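Local coordinates for protein putative ABC transporter subunit, substrate-binding component (PDB 4EVS) that binds 4-hydroxybenzoate and probably serves as the substrate-binding component of an ABC transporter for lignin-derived benzoates, at residues G12-P17 with F21-K26; R50-V53 with Q59-A62; A105-T110 with G152-T157. One frame throughout, in Å; residues are numbered along the deposited sequence.

Contact 1: residues G12-P17 with F21-K26; sequences GTMSGP and FGQNFK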
loop_
_atom_site.group_PDB
_atom_site.type_symbol
_atom_site.label_atom_id
_atom_site.label_comp_id
_atom_site.label_asym_id
_atom_site.label_seq_id
_atom_site.Cartn_x
_atom_site.Cartn_y
_atom_site.Cartn_z
ATOM N N GLY A 12 -1.573 10.888 -7.839
ATOM C CA GLY A 12 -2.355 9.783 -7.323
ATOM C C GLY A 12 -3.679 9.659 -8.051
ATOM O O GLY A 12 -4.023 10.520 -8.875
ATOM N N THR A 13 -4.432 8.611 -7.745
ATOM C CA THR A 13 -5.687 8.375 -8.413
ATOM C C THR A 13 -6.772 9.207 -7.770
ATOM O O THR A 13 -7.446 8.779 -6.819
ATOM C CB THR A 13 -5.990 6.872 -8.390
ATOM O OG1 THR A 13 -5.917 6.362 -7.035
ATOM C CG2 THR A 13 -5.007 6.073 -9.285
HETATM N N MSE A 14 -6.952 10.430 -8.310
HETATM C CA MSE A 14 -7.820 11.441 -7.669
HETATM C C MSE A 14 -9.296 11.346 -8.088
HETATM O O MSE A 14 -10.184 11.786 -7.330
HETATM C CB MSE A 14 -7.282 12.871 -7.907
HETATM C CG MSE A 14 -5.790 13.077 -7.713
HETATM SE SE MSE A 14 -5.190 12.570 -5.933
HETATM C CE MSE A 14 -6.220 13.830 -4.921
ATOM N N SER A 15 -9.534 10.766 -9.260
ATOM C CA SER A 15 -10.877 10.515 -9.788
ATOM C C SER A 15 -10.854 9.138 -10.422
ATOM O O SER A 15 -9.789 8.513 -10.595
ATOM C CB SER A 15 -11.241 11.552 -10.872
ATOM O OG SER A 15 -10.497 11.270 -12.049
ATOM N N GLY A 16 -12.038 8.669 -10.737
ATOM C CA GLY A 16 -12.242 7.421 -11.433
ATOM C C GLY A 16 -12.350 6.254 -10.465
ATOM O O GLY A 16 -12.643 6.417 -9.273
ATOM N N PRO A 17 -12.205 5.044 -10.999
ATOM C CA PRO A 17 -12.456 3.849 -10.258
ATOM C C PRO A 17 -11.654 3.722 -8.941
ATOM O O PRO A 17 -12.149 3.126 -7.968
ATOM C CB PRO A 17 -12.006 2.758 -11.236
ATOM C CG PRO A 17 -12.228 3.357 -12.548
ATOM C CD PRO A 17 -11.911 4.765 -12.423
ATOM N N PHE A 21 -8.396 6.121 -3.309
ATOM C CA PHE A 21 -7.000 5.954 -2.909
ATOM C C PHE A 21 -6.175 7.208 -3.080
ATOM O O PHE A 21 -5.363 7.522 -2.202
ATOM C CB PHE A 21 -6.409 4.716 -3.557
ATOM C CG PHE A 21 -7.192 3.520 -3.207
ATOM C CD1 PHE A 21 -8.179 3.015 -4.051
ATOM C CD2 PHE A 21 -7.064 2.951 -1.954
ATOM C CE1 PHE A 21 -8.965 1.940 -3.659
ATOM C CE2 PHE A 21 -7.846 1.891 -1.585
ATOM C CZ PHE A 21 -8.797 1.393 -2.420
ATOM N N GLY A 22 -6.439 8.004 -4.117
ATOM C CA GLY A 22 -5.714 9.247 -4.250
ATOM C C GLY A 22 -6.304 10.290 -3.388
ATOM O O GLY A 22 -5.572 11.101 -2.868
ATOM N N GLN A 23 -7.611 10.276 -3.223
ATOM C CA GLN A 23 -8.215 11.183 -2.280
ATOM C C GLN A 23 -7.685 10.943 -0.876
ATOM O O GLN A 23 -7.467 11.879 -0.109
ATOM C CB GLN A 23 -9.719 11.113 -2.283
ATOM C CG GLN A 23 -10.356 11.692 -3.530
ATOM C CD GLN A 23 -10.061 13.154 -3.776
ATOM O OE1 GLN A 23 -9.947 13.966 -2.831
ATOM N NE2 GLN A 23 -9.921 13.506 -5.057
ATOM N N ASN A 24 -7.367 9.694 -0.570
ATOM C CA ASN A 24 -6.767 9.396 0.737
ATOM C C ASN A 24 -5.357 9.992 0.869
ATOM O O ASN A 24 -4.920 10.269 1.976
ATOM C CB ASN A 24 -6.757 7.900 1.008
ATOM C CG ASN A 24 -7.909 7.442 1.918
ATOM O OD1 ASN A 24 -7.725 7.329 3.109
ATOM N ND2 ASN A 24 -9.111 7.208 1.343
ATOM N N PHE A 25 -4.608 10.107 -0.228
ATOM C CA PHE A 25 -3.312 10.786 -0.141
ATOM C C PHE A 25 -3.541 12.190 0.372
ATOM O O PHE A 25 -2.851 12.655 1.271
ATOM C CB PHE A 25 -2.616 10.880 -1.509
ATOM C CG PHE A 25 -2.041 9.594 -2.076
ATOM C CD1 PHE A 25 -1.775 8.456 -1.323
ATOM C CD2 PHE A 25 -1.719 9.553 -3.437
ATOM C CE1 PHE A 25 -1.192 7.353 -1.919
ATOM C CE2 PHE A 25 -1.137 8.458 -4.027
ATOM C CZ PHE A 25 -0.904 7.347 -3.286
ATOM N N LYS A 26 -4.487 12.885 -0.240
ATOM C CA LYS A 26 -4.821 14.233 0.174
ATOM C C LYS A 26 -5.306 14.259 1.629
ATOM O O LYS A 26 -4.938 15.137 2.387
ATOM C CB LYS A 26 -5.859 14.843 -0.772
ATOM C CG LYS A 26 -6.204 16.275 -0.449
ATOM C CD LYS A 26 -7.218 16.844 -1.418
ATOM C CE LYS A 26 -6.628 17.173 -2.734
ATOM N NZ LYS A 26 -7.586 18.011 -3.590
#

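Contact 2: residues R50-V53 with Q59-A62; sequences RDEV and QSKA. With SO4 (sulfate ion), chain C.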
loop_
_atom_site.group_PDB
_atom_site.type_symbol
_atom_site.label_atom_id
_atom_site.label_comp_id
_atom_site.label_asym_id
_atom_site.label_seq_id
_atom_site.Cartn_x
_atom_site.Cartn_y
_atom_site.Cartn_z
ATOM N N ARG A 50 -2.052 15.871 -8.968
ATOM C CA ARG A 50 -2.206 15.459 -10.346
ATOM C C ARG A 50 -2.799 14.066 -10.423
ATOM O O ARG A 50 -2.442 13.191 -9.638
ATOM C CB ARG A 50 -0.862 15.535 -11.072
ATOM C CG ARG A 50 -0.229 16.937 -11.063
ATOM C CD ARG A 50 -0.999 17.898 -11.959
ATOM N NE ARG A 50 -0.354 19.205 -12.018
ATOM C CZ ARG A 50 -0.663 20.240 -11.258
ATOM N NH1 ARG A 50 -1.608 20.143 -10.344
ATOM N NH2 ARG A 50 -0.019 21.397 -11.430
ATOM N N ASP A 51 -3.654 13.844 -11.400
ATOM C CA ASP A 51 -4.501 12.644 -11.458
ATOM C C ASP A 51 -3.910 11.514 -12.309
ATOM O O ASP A 51 -3.858 11.571 -13.533
ATOM C CB ASP A 51 -5.887 13.054 -11.942
ATOM C CG ASP A 51 -6.969 11.971 -11.711
ATOM O OD1 ASP A 51 -6.688 10.886 -11.157
ATOM O OD2 ASP A 51 -8.144 12.271 -12.061
ATOM N N GLU A 52 -3.421 10.511 -11.601
ATOM C CA GLU A 52 -2.862 9.285 -12.131
ATOM C C GLU A 52 -3.897 8.456 -12.933
ATOM O O GLU A 52 -3.538 7.815 -13.917
ATOM C CB GLU A 52 -2.383 8.453 -10.928
ATOM C CG GLU A 52 -1.555 7.223 -11.231
ATOM C CD GLU A 52 -0.994 6.550 -9.987
ATOM O OE1 GLU A 52 -1.035 7.161 -8.873
ATOM O OE2 GLU A 52 -0.563 5.389 -10.136
ATOM N N VAL A 53 -5.160 8.456 -12.453
ATOM C CA VAL A 53 -6.316 7.749 -13.035
ATOM C C VAL A 53 -6.242 6.214 -13.075
ATOM O O VAL A 53 -7.128 5.521 -12.548
ATOM C CB VAL A 53 -6.733 8.270 -14.415
ATOM C CG1 VAL A 53 -8.015 7.541 -14.850
ATOM C CG2 VAL A 53 -6.970 9.762 -14.396
ATOM N N GLN A 59 0.478 8.620 -18.809
ATOM C CA GLN A 59 -0.156 9.718 -18.130
ATOM C C GLN A 59 0.721 10.180 -16.958
ATOM O O GLN A 59 1.026 11.359 -16.836
ATOM C CB GLN A 59 -1.591 9.386 -17.693
ATOM C CG GLN A 59 -2.571 9.312 -18.862
ATOM C CD GLN A 59 -3.952 8.899 -18.418
ATOM O OE1 GLN A 59 -4.379 7.756 -18.633
ATOM N NE2 GLN A 59 -4.671 9.830 -17.799
ATOM N N SER A 60 1.181 9.254 -16.121
ATOM C CA SER A 60 1.999 9.614 -14.958
ATOM C C SER A 60 3.344 10.203 -15.315
ATOM O O SER A 60 3.786 11.170 -14.691
ATOM C CB SER A 60 2.234 8.389 -14.047
ATOM O OG SER A 60 1.069 8.068 -13.295
ATOM N N LYS A 61 4.013 9.655 -16.317
ATOM C CA LYS A 61 5.274 10.225 -16.762
ATOM C C LYS A 61 5.070 11.688 -17.234
ATOM O O LYS A 61 5.827 12.568 -16.824
ATOM C CB LYS A 61 5.909 9.352 -17.858
ATOM C CG LYS A 61 7.338 9.699 -18.200
ATOM C CD LYS A 61 7.881 8.953 -19.418
ATOM C CE LYS A 61 9.318 9.366 -19.687
ATOM N NZ LYS A 61 9.866 8.829 -20.978
ATOM N N ALA A 62 4.026 11.959 -18.031
ATOM C CA ALA A 62 3.732 13.316 -18.504
ATOM C C ALA A 62 3.390 14.234 -17.327
ATOM O O ALA A 62 3.772 15.392 -17.288
ATOM C CB ALA A 62 2.576 13.311 -19.549
HETATM S S SO4 C . -2.449 23.580 -9.162
HETATM O O1 SO4 C . -3.454 24.243 -9.989
HETATM O O2 SO4 C . -1.138 23.543 -9.825
HETATM O O3 SO4 C . -2.287 24.357 -7.945
HETATM O O4 SO4 C . -2.898 22.216 -8.831
HETATM O O HOH W 1 -0.971 7.345 -14.933
#

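Contact 3: residues A105-T110 with G152-T157; sequences ATSSIT and GIDAET. With PHB (p-hydroxybenzoic acid), chain I.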
loop_
_atom_site.group_PDB
_atom_site.type_symbol
_atom_site.label_atom_id
_atom_site.label_comp_id
_atom_site.label_asym_id
_atom_site.label_seq_id
_atom_site.Cartn_x
_atom_site.Cartn_y
_atom_site.Cartn_z
ATOM N N ALA A 105 3.981 -0.885 -4.595
ATOM C CA ALA A 105 4.486 -1.854 -3.629
ATOM C C ALA A 105 5.446 -2.896 -4.177
ATOM O O ALA A 105 5.851 -3.781 -3.434
ATOM C CB ALA A 105 3.280 -2.505 -2.938
ATOM N N THR A 106 5.852 -2.804 -5.445
ATOM C CA THR A 106 6.822 -3.764 -5.988
ATOM C C THR A 106 8.199 -3.524 -5.400
ATOM O O THR A 106 8.669 -2.378 -5.349
ATOM C CB THR A 106 6.776 -3.735 -7.553
ATOM O OG1 THR A 106 5.460 -4.072 -7.943
ATOM C CG2 THR A 106 7.782 -4.715 -8.191
ATOM N N SER A 107 8.875 -4.624 -4.989
ATOM C CA SER A 107 10.124 -4.465 -4.213
ATOM C C SER A 107 11.176 -3.651 -4.955
ATOM O O SER A 107 11.793 -2.742 -4.375
ATOM C CB SER A 107 10.724 -5.802 -3.796
ATOM O OG SER A 107 9.916 -6.400 -2.812
ATOM N N SER A 108 11.383 -3.969 -6.237
ATOM C CA SER A 108 12.458 -3.365 -7.020
ATOM C C SER A 108 12.324 -1.879 -7.279
ATOM O O SER A 108 13.269 -1.274 -7.784
ATOM C CB SER A 108 12.611 -4.091 -8.364
ATOM O OG SER A 108 11.453 -3.980 -9.140
ATOM N N ILE A 109 11.175 -1.288 -6.973
ATOM C CA ILE A 109 11.018 0.153 -7.259
ATOM C C ILE A 109 12.121 1.012 -6.640
ATOM O O ILE A 109 12.636 1.938 -7.288
ATOM C CB ILE A 109 9.639 0.693 -6.826
ATOM C CG1 ILE A 109 8.510 0.042 -7.659
ATOM C CG2 ILE A 109 9.557 2.225 -6.899
ATOM C CD1 ILE A 109 7.060 0.408 -7.236
ATOM N N THR A 110 12.464 0.749 -5.383
ATOM C CA THR A 110 13.427 1.593 -4.711
ATOM C C THR A 110 14.833 1.519 -5.304
ATOM O O THR A 110 15.634 2.453 -5.122
ATOM C CB THR A 110 13.485 1.306 -3.201
ATOM O OG1 THR A 110 13.767 -0.070 -3.025
ATOM C CG2 THR A 110 12.184 1.708 -2.499
ATOM N N GLY A 152 1.620 -8.296 -8.214
ATOM C CA GLY A 152 1.004 -9.598 -8.240
ATOM C C GLY A 152 2.050 -10.689 -8.389
ATOM O O GLY A 152 2.042 -11.720 -7.670
ATOM N N ILE A 153 2.989 -10.452 -9.314
ATOM C CA ILE A 153 4.076 -11.421 -9.508
ATOM C C ILE A 153 4.922 -11.542 -8.246
ATOM O O ILE A 153 5.298 -12.653 -7.846
ATOM C CB ILE A 153 4.882 -11.086 -10.792
ATOM C CG1 ILE A 153 3.973 -11.260 -12.028
ATOM C CG2 ILE A 153 6.153 -11.915 -10.865
ATOM C CD1 ILE A 153 4.434 -10.555 -13.273
ATOM N N ASP A 154 5.242 -10.418 -7.609
ATOM C CA ASP A 154 6.001 -10.483 -6.351
ATOM C C ASP A 154 5.229 -11.337 -5.312
ATOM O O ASP A 154 5.800 -12.180 -4.630
ATOM C CB ASP A 154 6.170 -9.096 -5.746
ATOM C CG ASP A 154 7.364 -8.278 -6.273
ATOM O OD1 ASP A 154 8.139 -8.700 -7.149
ATOM O OD2 ASP A 154 7.533 -7.132 -5.738
ATOM N N ALA A 155 3.936 -11.082 -5.173
ATOM C CA ALA A 155 3.110 -11.772 -4.182
ATOM C C ALA A 155 3.100 -13.277 -4.441
ATOM O O ALA A 155 3.295 -14.043 -3.507
ATOM C CB ALA A 155 1.675 -11.195 -4.157
ATOM N N GLU A 156 2.927 -13.662 -5.690
ATOM C CA GLU A 156 2.915 -15.049 -6.040
ATOM C C GLU A 156 4.262 -15.677 -5.694
ATOM O O GLU A 156 4.318 -16.790 -5.138
ATOM C CB GLU A 156 2.655 -15.207 -7.540
ATOM C CG GLU A 156 2.760 -16.615 -8.014
ATOM C CD GLU A 156 2.564 -16.796 -9.520
ATOM O OE1 GLU A 156 2.369 -15.822 -10.267
ATOM O OE2 GLU A 156 2.630 -17.973 -9.961
ATOM N N THR A 157 5.353 -14.998 -6.054
ATOM C CA THR A 157 6.677 -15.578 -5.846
ATOM C C THR A 157 6.928 -15.749 -4.355
ATOM O O THR A 157 7.428 -16.801 -3.902
ATOM C CB THR A 157 7.755 -14.679 -6.511
ATOM O OG1 THR A 157 7.528 -14.682 -7.933
ATOM C CG2 THR A 157 9.137 -15.168 -6.224
HETATM C "C1'" PHB I . 0.796 -1.458 -7.069
HETATM O "O1'" PHB I . 0.501 -1.295 -8.287
HETATM O "O2'" PHB I . 1.994 -1.562 -6.653
HETATM C C1 PHB I . -0.329 -1.623 -6.101
HETATM C C2 PHB I . -1.560 -1.074 -6.349
HETATM C C3 PHB I . -2.598 -1.276 -5.457
HETATM C C4 PHB I . -2.401 -1.959 -4.256
HETATM C C5 PHB I . -1.132 -2.460 -3.975
HETATM C C6 PHB I . -0.118 -2.294 -4.908
HETATM O O4 PHB I . -3.445 -2.123 -3.396
HETATM O O HOH W 2 7.297 -6.910 -3.094
HETATM O O HOH W 3 10.409 -6.817 -7.158
#

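Contact 1: residues G12-P17 with F21-K26
Met-14, a selenomethionine, folds its side chain over the first turns of helix 19-36 and meets Gly-22, Gln-23 and Lys-26. Bends at chi2 and chi3, both near -60°, curl the chain back toward the helix, and SE comes to 3.4 Å from Gly-22 O. The terminal CE lies 3.7 Å from Gln-23 NE2 and also touches the CE methylene of Lys-26, whose ammonium makes a cation-pi contact with Tyr-49. A long, flexible, apolar chain suits this place because it can follow the curved helix surface.

Gln-23 crosses Met-14 at about a right angle and reaches back to its main chain. Its NE2 gives a hydrogen bond to Met-14 O at 2.9 Å, nearly straight (170°), directed onto a lone pair in the carbonyl plane. The donor amide is coplanar with its acceptor, which restrains the rotation of the Gln-23 amide.

Gly-22, lacking a side chain, lets the loop come close: its CA is 4.3 Å from Thr-13 CA. Its N makes a weak, bent hydrogen bond (125°) to Thr-13 O at 3.0 Å. The hydroxyl of Thr-13 is bonded to Tyr-18 O and lies 3.9 Å from Phe-21 CB. At the strand end Gly-12 CA meets the edge of the Phe-25 ring, 3.8 Å from CE2; glycine, with no side chain, leaves the ring its room. Strand 5-12, this loop and helix 19-36 form the opening beta-alpha unit of the N-terminal lobe in a type I periplasmic binding protein.

Contact 2: residues R50-V53 with Q59-A62
At the junction between strand 43-51 and helix 57-69, a beta-alpha unit of the N-terminal lobe, Glu-52 and Ser-60 meet just beyond the strand end. The methylene CG of Glu-52 is 3.4 Å from Ser-60 OG, and a water spans the same gap, 2.8 Å from Glu-52 O and 2.7 Å from Ser-60 OG. Serine suits the spot, being small enough to pack on the aliphatic chain while still holding the water. Glu-52 runs out fully extended (chi1 -170°, chi2 174°) and carries its carboxylate away from helix 57-69, to Asn-84 ND2 and the backbone N atoms of Tyr-80 and Phe-81, both pocket residues.

Val-53 CG2 touches Gln-59 NE2 at 4.1 Å, while Gln-59 OE1 is bonded to Asn-56. Asp-51 OD1 accepts a weak bond from Val-53 N at 3.1 Å, as in an Asx turn. Away from this interface, Arg-50 grips a sulfate, probably from the crystallisation liquor, through NH1 to O4 and NH2 to O2, both 2.9 Å; Glu-66 and Glu-71 pair with the same guanidinium. Such a strand end, leading through a short loop into the next helix, is typical of the alpha/beta lobes of periplasmic binding proteins.

Contact 3: residues A105-T110 with G152-T157
The flat carboxylate of Asp-154 reaches from helix 150-165 to Thr-106 and Ser-107, with the Thr-106 methyl off one face, the water shared with Ser-107 OG off the other, and Ser-107 N near the plane at the OD2 edge. This is a bridge across the cleft of a type I periplasmic binding protein, joining its two lobes in the ligand-bound form. Ser-107 N approaches Asp-154 OD2 nearly along the C-O axis and gives a straight hydrogen bond, 2.9 Å and 168°. The shared water gives OD2 a second bond at 2.7 Å and is also bonded to Ser-107 OG, whose other partner is Asp-365. OD1 accepts a hydrogen bond from another water, which in turn accepts from Ser-108 N. Aspartate suits the place: its short side chain presents two acceptors at the start of the 3-10 turn 107-109, where the negative charge is probably favourable.

Thr-106 divides its branches. CG2 stands anti to the backbone N and lies 3.5 Å from Asp-154 OD2, whereas OG1 is bonded to the hydroxyl of Thr-82, itself a partner of the ligand.

The second flat group is the bound p-hydroxybenzoic acid. Ala-105, small enough to leave room for the aromatic ring, sets CB beside it, 3.9 Å from ligand C6. Its backbone holds the carboxylate of the ligand: Ala-105 N donates to O2' at 2.9 Å, with an angle of 169°.

Overall arrangement
Contacts 1 and 2 are neighbours in the N-terminal lobe, their centres 11 Å apart, at the ends of the adjacent parallel strands 5-12 and 43-51. They touch directly: Ser-15 OG lies 2.6 Å from Asp-51 OD2, and Gly-12 O 2.8 Å from Glu-52 N, both probable hydrogen bonds. Contact 3 stands apart, its centre 22 Å from contact 1 and 21 Å from contact 2, with nearest atoms about 10 Å away in each case. They stand at different distances from the p-hydroxybenzoic acid: contact 3 reaches it through Ala-105, while the side chains of Phe-21 in contact 1 and Glu-52 in contact 2 are about 6 and 7 Å away.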